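Local coordinates for protein pullulanase (Bacillus acidopullulyticus, PDB 2WAN) that hydrolyses the alpha-1,6-glucosidic linkages of pullulan and probably of other branched starch-type polysaccharides, as a debranching glycoside hydrolase, at residues Q389-P394 with D566-Q571; S818-L823 with D895-K900; Q173-A178 with G203-G208. All coordinates share one frame; numbering follows the deposited sequence.

Interaction 1. Residues Q389-P394 with D566-Q571; sequences QTAVDP and DKIVPQ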
loop_
_atom_site.group_PDB
_atom_site.type_symbol
_atom_site.label_atom_id
_atom_site.label_comp_id
_atom_site.label_asym_id
_atom_site.label_seq_id
_atom_site.Cartn_x
_atom_site.Cartn_y
_atom_site.Cartn_z
ATOM N N GLN A 389 2.189 31.393 3.363
ATOM C CA GLN A 389 1.723 30.591 4.488
ATOM C C GLN A 389 2.906 30.013 5.241
ATOM O O GLN A 389 4.030 30.025 4.736
ATOM C CB GLN A 389 0.826 29.450 3.994
ATOM C CG GLN A 389 -0.351 29.891 3.099
ATOM C CD GLN A 389 -1.261 28.727 2.742
ATOM O OE1 GLN A 389 -1.987 28.212 3.594
ATOM N NE2 GLN A 389 -1.232 28.318 1.483
ATOM N N THR A 390 2.646 29.498 6.446
ATOM C CA THR A 390 3.690 28.813 7.216
ATOM C C THR A 390 3.428 27.310 7.203
ATOM O O THR A 390 2.274 26.867 7.109
ATOM C CB THR A 390 3.778 29.303 8.676
ATOM O OG1 THR A 390 2.515 29.115 9.310
ATOM C CG2 THR A 390 4.141 30.790 8.729
ATOM N N ALA A 391 4.497 26.534 7.318
ATOM C CA ALA A 391 4.379 25.072 7.297
ATOM C C ALA A 391 5.405 24.457 8.243
ATOM O O ALA A 391 6.508 24.990 8.437
ATOM C CB ALA A 391 4.566 24.542 5.880
ATOM N N VAL A 392 5.010 23.350 8.858
ATOM C CA VAL A 392 5.938 22.498 9.601
ATOM C C VAL A 392 6.773 21.717 8.574
ATOM O O VAL A 392 6.252 21.235 7.559
ATOM C CB VAL A 392 5.168 21.551 10.574
ATOM C CG1 VAL A 392 6.136 20.552 11.286
ATOM C CG2 VAL A 392 4.378 22.355 11.599
ATOM N N ASP A 393 8.078 21.636 8.820
ATOM C CA ASP A 393 8.981 20.849 8.001
ATOM C C ASP A 393 8.468 19.399 7.876
ATOM O O ASP A 393 8.341 18.724 8.889
ATOM C CB ASP A 393 10.349 20.838 8.676
ATOM C CG ASP A 393 11.468 20.391 7.752
ATOM O OD1 ASP A 393 11.200 19.662 6.784
ATOM O OD2 ASP A 393 12.642 20.804 7.990
ATOM N N PRO A 394 8.197 18.919 6.638
ATOM C CA PRO A 394 7.791 17.509 6.471
ATOM C C PRO A 394 8.829 16.525 7.022
ATOM O O PRO A 394 8.489 15.375 7.340
ATOM C CB PRO A 394 7.680 17.359 4.946
ATOM C CG PRO A 394 7.278 18.725 4.486
ATOM C CD PRO A 394 8.147 19.638 5.347
ATOM N N ASP A 566 0.941 20.847 0.850
ATOM C CA ASP A 566 0.258 21.784 -0.053
ATOM C C ASP A 566 0.650 23.221 0.222
ATOM O O ASP A 566 0.582 24.061 -0.679
ATOM C CB ASP A 566 -1.273 21.643 0.005
ATOM C CG ASP A 566 -1.818 20.700 -1.071
ATOM O OD1 ASP A 566 -1.041 20.301 -1.969
ATOM O OD2 ASP A 566 -3.016 20.342 -0.996
ATOM N N LYS A 567 1.077 23.499 1.457
ATOM C CA LYS A 567 1.572 24.845 1.785
ATOM C C LYS A 567 2.997 25.105 1.256
ATOM O O LYS A 567 3.411 26.256 1.116
ATOM C CB LYS A 567 1.447 25.132 3.295
ATOM C CG LYS A 567 -0.013 25.209 3.776
ATOM C CD LYS A 567 -0.154 25.594 5.260
ATOM C CE LYS A 567 0.279 24.504 6.246
ATOM N NZ LYS A 567 0.062 24.983 7.656
ATOM N N ILE A 568 3.744 24.049 0.951
ATOM C CA ILE A 568 5.124 24.198 0.486
ATOM C C ILE A 568 5.222 24.077 -1.040
ATOM O O ILE A 568 5.865 24.910 -1.686
ATOM C CB ILE A 568 6.086 23.210 1.215
ATOM C CG1 ILE A 568 6.016 23.453 2.731
ATOM C CG2 ILE A 568 7.548 23.346 0.691
ATOM C CD1 ILE A 568 6.736 22.408 3.570
ATOM N N VAL A 569 4.593 23.046 -1.606
ATOM C CA VAL A 569 4.591 22.830 -3.060
ATOM C C VAL A 569 3.154 22.484 -3.484
ATOM O O VAL A 569 2.792 21.295 -3.541
ATOM C CB VAL A 569 5.558 21.697 -3.511
ATOM C CG1 VAL A 569 5.807 21.771 -5.021
ATOM C CG2 VAL A 569 6.906 21.767 -2.780
ATOM N N PRO A 570 2.326 23.523 -3.756
ATOM C CA PRO A 570 0.893 23.358 -3.996
ATOM C C PRO A 570 0.541 22.211 -4.944
ATOM O O PRO A 570 1.018 22.160 -6.088
ATOM C CB PRO A 570 0.478 24.732 -4.552
ATOM C CG PRO A 570 1.364 25.679 -3.788
ATOM C CD PRO A 570 2.697 24.957 -3.706
ATOM N N GLN A 571 -0.261 21.286 -4.413
ATOM C CA GLN A 571 -0.788 20.090 -5.113
ATOM C C GLN A 571 0.176 18.976 -5.493
ATOM O O GLN A 571 -0.263 17.848 -5.707
ATOM C CB GLN A 571 -1.585 20.465 -6.369
ATOM C CG GLN A 571 -2.855 21.256 -6.102
ATOM C CD GLN A 571 -3.639 21.463 -7.387
ATOM O OE1 GLN A 571 -3.307 20.883 -8.427
ATOM N NE2 GLN A 571 -4.665 22.302 -7.328
HETATM O O HOH W 1 1.553 26.694 10.171
#
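Lys567 NZ donates a hydrogen bond to Thr390 O at 3.0 Å. The ammonium lies in the carbonyl plane, beyond the oxygen, at a C=O...N angle of 156°. A water held by Thr390 OG1 at 2.7 Å also accepts a weak bond from Lys567 NZ, and Lys567 NZ forms a long, weak ion pair with Asp564, a turn earlier on the same helix. The bend of the lysine chain at chi3 (-71°) turns CE from the line of the preceding carbons, and the methylenes cross the Gln389 side chain at about a right angle, with Gln389 OE1 3.6 Å from Lys567 CG. The contact joins strand 388-391 of the carbohydrate-binding module 48 to the end of helix 564-568 in the alpha-amylase catalytic region. An alanine in place of Lys567 would probably leave Thr390 O without its ammonium donor and open a gap beside the Gln389 amide. On the apolar side of the contact, Ala391 CB sits 3.6 Å from Ile568 CG1. Pro394 and Ile568 meet tip to tip, Pro394 CD and Ile568 CD1 being 3.6 Å apart, while Val331 of the module's strand 326-332 also touches Ile568.

Interaction 2. Residues S818-L823 with D895-K900; sequences SSMIHL and DQIGEK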
loop_
_atom_site.group_PDB
_atom_site.type_symbol
_atom_site.label_atom_id
_atom_site.label_comp_id
_atom_site.label_asym_id
_atom_site.label_seq_id
_atom_site.Cartn_x
_atom_site.Cartn_y
_atom_site.Cartn_z
ATOM N N SER A 818 -1.207 -21.032 21.056
ATOM C CA SER A 818 0.209 -21.074 21.428
ATOM C C SER A 818 0.844 -22.378 20.955
ATOM O O SER A 818 1.947 -22.372 20.405
ATOM C CB SER A 818 0.376 -20.915 22.949
ATOM O OG SER A 818 1.739 -21.099 23.327
ATOM N N SER A 819 0.132 -23.493 21.118
ATOM C CA SER A 819 0.686 -24.800 20.747
ATOM C C SER A 819 0.908 -24.898 19.228
ATOM O O SER A 819 1.921 -25.453 18.789
ATOM C CB SER A 819 -0.232 -25.940 21.225
ATOM O OG SER A 819 -0.211 -26.039 22.646
ATOM N N MET A 820 -0.036 -24.364 18.446
ATOM C CA MET A 820 0.085 -24.295 16.984
ATOM C C MET A 820 1.241 -23.415 16.551
ATOM O O MET A 820 1.992 -23.765 15.638
ATOM C CB MET A 820 -1.205 -23.772 16.341
ATOM C CG MET A 820 -2.190 -24.860 16.010
ATOM S SD MET A 820 -1.682 -25.981 14.658
ATOM C CE MET A 820 -3.160 -27.015 14.710
ATOM N N ILE A 821 1.361 -22.255 17.195
ATOM C CA ILE A 821 2.419 -21.305 16.836
ATOM C C ILE A 821 3.794 -21.906 17.153
ATOM O O ILE A 821 4.688 -21.887 16.303
ATOM C CB ILE A 821 2.198 -19.957 17.520
ATOM C CG1 ILE A 821 0.995 -19.263 16.890
ATOM C CG2 ILE A 821 3.467 -19.046 17.415
ATOM C CD1 ILE A 821 0.356 -18.209 17.802
ATOM N N HIS A 822 3.948 -22.479 18.346
ATOM C CA HIS A 822 5.223 -23.115 18.714
ATOM C C HIS A 822 5.587 -24.295 17.810
ATOM O O HIS A 822 6.754 -24.474 17.468
ATOM C CB HIS A 822 5.207 -23.547 20.184
ATOM C CG HIS A 822 5.237 -22.389 21.140
ATOM N ND1 HIS A 822 6.392 -21.948 21.746
ATOM C CD2 HIS A 822 4.250 -21.575 21.580
ATOM C CE1 HIS A 822 6.110 -20.928 22.539
ATOM N NE2 HIS A 822 4.818 -20.677 22.451
ATOM N N LEU A 823 4.591 -25.078 17.408
ATOM C CA LEU A 823 4.832 -26.166 16.447
ATOM C C LEU A 823 5.433 -25.636 15.124
ATOM O O LEU A 823 6.454 -26.157 14.651
ATOM C CB LEU A 823 3.543 -26.955 16.179
ATOM C CG LEU A 823 3.744 -28.183 15.260
ATOM C CD1 LEU A 823 4.365 -29.346 16.031
ATOM C CD2 LEU A 823 2.405 -28.588 14.693
ATOM N N ASP A 895 -8.185 -31.250 20.758
ATOM C CA ASP A 895 -7.672 -30.062 21.431
ATOM C C ASP A 895 -6.206 -30.141 21.850
ATOM O O ASP A 895 -5.714 -29.225 22.504
ATOM C CB ASP A 895 -8.580 -29.630 22.616
ATOM C CG ASP A 895 -8.631 -30.652 23.737
ATOM O OD1 ASP A 895 -7.824 -31.605 23.742
ATOM O OD2 ASP A 895 -9.492 -30.505 24.640
ATOM N N GLN A 896 -5.506 -31.218 21.477
ATOM C CA GLN A 896 -4.113 -31.386 21.907
ATOM C C GLN A 896 -3.150 -31.268 20.735
ATOM O O GLN A 896 -3.196 -32.103 19.833
ATOM C CB GLN A 896 -3.912 -32.760 22.531
ATOM C CG GLN A 896 -4.844 -33.113 23.669
ATOM C CD GLN A 896 -4.364 -34.352 24.394
ATOM O OE1 GLN A 896 -3.436 -34.296 25.204
ATOM N NE2 GLN A 896 -4.974 -35.489 24.085
ATOM N N ILE A 897 -2.248 -30.278 20.767
ATOM C CA ILE A 897 -1.263 -30.081 19.704
ATOM C C ILE A 897 0.106 -29.955 20.380
ATOM O O ILE A 897 0.228 -29.254 21.386
ATOM C CB ILE A 897 -1.524 -28.761 18.928
ATOM C CG1 ILE A 897 -2.958 -28.710 18.381
ATOM C CG2 ILE A 897 -0.449 -28.521 17.824
ATOM C CD1 ILE A 897 -3.249 -29.706 17.269
ATOM N N GLY A 898 1.123 -30.634 19.861
ATOM C CA GLY A 898 2.433 -30.521 20.486
ATOM C C GLY A 898 3.508 -31.333 19.806
ATOM O O GLY A 898 3.334 -31.807 18.678
ATOM N N GLU A 899 4.615 -31.516 20.531
ATOM C CA GLU A 899 5.754 -32.274 20.023
ATOM C C GLU A 899 5.773 -33.742 20.448
ATOM O O GLU A 899 6.614 -34.512 19.970
ATOM C CB GLU A 899 7.053 -31.613 20.506
ATOM C CG GLU A 899 7.198 -30.151 20.072
ATOM C CD GLU A 899 7.509 -29.984 18.577
ATOM O OE1 GLU A 899 7.985 -30.955 17.953
ATOM O OE2 GLU A 899 7.329 -28.855 18.049
ATOM N N LYS A 900 4.875 -34.107 21.365
ATOM C CA LYS A 900 4.915 -35.410 22.041
ATOM C C LYS A 900 3.940 -36.393 21.396
ATOM O O LYS A 900 2.899 -35.995 20.858
ATOM C CB LYS A 900 4.530 -35.270 23.524
ATOM C CG LYS A 900 5.398 -34.317 24.358
ATOM C CD LYS A 900 4.636 -33.972 25.647
ATOM C CE LYS A 900 5.382 -32.980 26.522
ATOM N NZ LYS A 900 6.274 -33.670 27.485
HETATM O O HOH W 2 1.270 -28.395 23.662
HETATM O O HOH W 3 -2.232 -28.155 22.787
#
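Helix 811-826, which follows the last strand of the (beta/alpha)8 barrel, and the short strand 896-897 of the C-terminal all-beta domain come closest at Ser819 and Ile897, whose CA atoms are 5.7 Å apart; no direct hydrogen bond joins the two segments. Ile897 points its side chain at the helix. Its CG1 is anti to the carbonyl carbon (chi1 -55°), and its CD1 meets Met820 CE at 3.7 Å, the two chains crossing obliquely. Ile897 CG2, on the other branch, lies 4.0 Å from Ser819 O and 4.2 Å from Leu823 CD2. Farther along, Leu823 CD1 meets the carboxylate of Glu899, with OE2 at 3.6 Å; the other oxygen, OE1, is hydrogen-bonded to His827. Ile918, from the same sheet as the strand, touches both Met820 and Leu823. Polar groups meet through solvent instead. One water donates to Ser819 OG and, at 2.6 Å, to Ile897 O; a second donates to Ser819 OG and accepts from Ile897 N at 2.9 Å. Ser819 OG is also bonded to Asp815 O within the helix. The chemistry thus implies an apolar seam around Ile897 whose backbone N and O are satisfied by water bridges rather than by the helix directly.

Interaction 3. Residues Q173-A178 with G203-G208; sequences QQALGA and GTLPAG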
loop_
_atom_site.group_PDB
_atom_site.type_symbol
_atom_site.label_atom_id
_atom_site.label_comp_id
_atom_site.label_asym_id
_atom_site.label_seq_id
_atom_site.Cartn_x
_atom_site.Cartn_y
_atom_site.Cartn_z
ATOM N N GLN A 173 -8.321 -9.487 -38.967
ATOM C CA GLN A 173 -7.733 -9.344 -37.635
ATOM C C GLN A 173 -6.840 -10.510 -37.209
ATOM O O GLN A 173 -5.790 -10.298 -36.600
ATOM C CB GLN A 173 -8.804 -9.058 -36.584
ATOM C CG GLN A 173 -8.946 -7.574 -36.280
ATOM C CD GLN A 173 -9.911 -7.305 -35.149
ATOM O OE1 GLN A 173 -9.507 -6.969 -34.036
ATOM N NE2 GLN A 173 -11.193 -7.468 -35.422
ATOM N N GLN A 174 -7.265 -11.729 -37.532
ATOM C CA GLN A 174 -6.474 -12.924 -37.256
ATOM C C GLN A 174 -5.188 -12.914 -38.067
ATOM O O GLN A 174 -4.110 -13.184 -37.527
ATOM C CB GLN A 174 -7.279 -14.193 -37.536
ATOM C CG GLN A 174 -8.360 -14.447 -36.503
ATOM C CD GLN A 174 -9.074 -15.762 -36.700
ATOM O OE1 GLN A 174 -9.512 -16.380 -35.735
ATOM N NE2 GLN A 174 -9.206 -16.196 -37.951
ATOM N N ALA A 175 -5.311 -12.575 -39.350
ATOM C CA ALA A 175 -4.169 -12.429 -40.256
ATOM C C ALA A 175 -3.171 -11.350 -39.806
ATOM O O ALA A 175 -2.042 -11.294 -40.299
ATOM C CB ALA A 175 -4.653 -12.150 -41.671
ATOM N N LEU A 176 -3.594 -10.502 -38.872
ATOM C CA LEU A 176 -2.722 -9.493 -38.280
ATOM C C LEU A 176 -2.372 -9.835 -36.831
ATOM O O LEU A 176 -1.905 -8.979 -36.075
ATOM C CB LEU A 176 -3.354 -8.100 -38.383
ATOM C CG LEU A 176 -3.388 -7.499 -39.791
ATOM C CD1 LEU A 176 -4.188 -6.205 -39.833
ATOM C CD2 LEU A 176 -1.977 -7.271 -40.319
ATOM N N GLY A 177 -2.614 -11.089 -36.452
ATOM C CA GLY A 177 -2.157 -11.613 -35.169
ATOM C C GLY A 177 -3.171 -11.679 -34.044
ATOM O O GLY A 177 -2.871 -12.230 -32.984
ATOM N N ALA A 178 -4.365 -11.123 -34.263
ATOM C CA ALA A 178 -5.418 -11.142 -33.244
ATOM C C ALA A 178 -5.994 -12.543 -33.081
ATOM O O ALA A 178 -5.999 -13.336 -34.023
ATOM C CB ALA A 178 -6.524 -10.143 -33.576
ATOM N N GLY A 203 0.753 -3.622 -41.319
ATOM C CA GLY A 203 0.876 -5.059 -41.140
ATOM C C GLY A 203 0.884 -5.726 -42.493
ATOM O O GLY A 203 0.424 -5.145 -43.476
ATOM N N THR A 204 1.412 -6.946 -42.549
ATOM C CA THR A 204 1.451 -7.703 -43.798
ATOM C C THR A 204 0.277 -8.668 -43.873
ATOM O O THR A 204 0.036 -9.444 -42.949
ATOM C CB THR A 204 2.791 -8.460 -43.976
ATOM O OG1 THR A 204 3.875 -7.572 -43.685
ATOM C CG2 THR A 204 2.935 -8.975 -45.407
ATOM N N LEU A 205 -0.448 -8.594 -44.984
ATOM C CA LEU A 205 -1.628 -9.410 -45.225
ATOM C C LEU A 205 -1.398 -10.372 -46.385
ATOM O O LEU A 205 -0.863 -9.971 -47.416
ATOM C CB LEU A 205 -2.828 -8.504 -45.535
ATOM C CG LEU A 205 -3.997 -8.306 -44.556
ATOM C CD1 LEU A 205 -3.702 -8.741 -43.129
ATOM C CD2 LEU A 205 -4.495 -6.861 -44.600
ATOM N N PRO A 206 -1.799 -11.649 -46.221
ATOM C CA PRO A 206 -1.787 -12.575 -47.357
ATOM C C PRO A 206 -2.803 -12.161 -48.424
ATOM O O PRO A 206 -3.752 -11.425 -48.122
ATOM C CB PRO A 206 -2.195 -13.915 -46.728
ATOM C CG PRO A 206 -1.902 -13.764 -45.266
ATOM C CD PRO A 206 -2.187 -12.325 -44.968
ATOM N N ALA A 207 -2.598 -12.624 -49.656
ATOM C CA ALA A 207 -3.519 -12.362 -50.763
ATOM C C ALA A 207 -4.967 -12.686 -50.391
ATOM O O ALA A 207 -5.221 -13.614 -49.619
ATOM C CB ALA A 207 -3.104 -13.156 -51.991
ATOM N N GLY A 208 -5.907 -11.915 -50.935
ATOM C CA GLY A 208 -7.334 -12.191 -50.751
ATOM C C GLY A 208 -8.198 -10.963 -50.539
ATOM O O GLY A 208 -7.705 -9.835 -50.551
#
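In the pullulanase X25 domain, a beta-sandwich type of module, strand 198-205 belongs to a four-stranded antiparallel sheet, and the connection between strands 166-170 and 192-195 packs against its end. Residues 173-175 of that connection have helical backbone angles without the regular helix bonds, and the turn is held by its own backbone: Ala178 N to Gln173 O at 2.9 Å and Gly177 N to Gln174 O at 2.8 Å. Across the contact there are no hydrogen bonds. The evidence for association is apolar, with 198 Å² buried in all and the CA atoms of Ala175 and Leu205 6.3 Å apart. Leu205 CD1 is the shared centre, touched by both Ala175 and Leu176. Leu176 reaches it with CG and CD2, each 3.6 Å from Leu205 CD1, and the two leucines cross at about a right angle. With chi1 at -72°, Leu176 CG stands anti to its own carbonyl carbon, which sets this branch point against the Leu205 methyl. Ala175 CB approaches the same methyl at 3.8 Å and also sits beside the ring of Pro206, where the chain leaves the strand. The Leu205 side chain, which is buried, also touches Leu231, Val233 and Phe242, so that one side chain links the surface turn to strands 223-233 and 238-245. At Gly203 the absence of a side chain matters, since a CB at that position would point toward the turn and fall into the volume of a leucine methyl: Leu176 CD2 already lies 3.7 Å from Gly203 CA.

How the interactions relate
The three contacts lie far apart, with centres 54 to 64 Å from one another and none in contact with another, and they share no helix or strand. Interactions 1 and 2 are partly buried and each brings a beta domain against a helix of the catalytic part, one after the third barrel strand, the other after the eighth, on opposite sides of the chain's centre. Interaction 3 is a surface contact inside a single module, about 43 Å from that centre. Chemistry follows place: interaction 1 has a direct lysine-to-carbonyl bond besides a water, interaction 2 has water bridges and no direct bond, and interaction 3 relies on apolar packing, with no hydrogen bond across it.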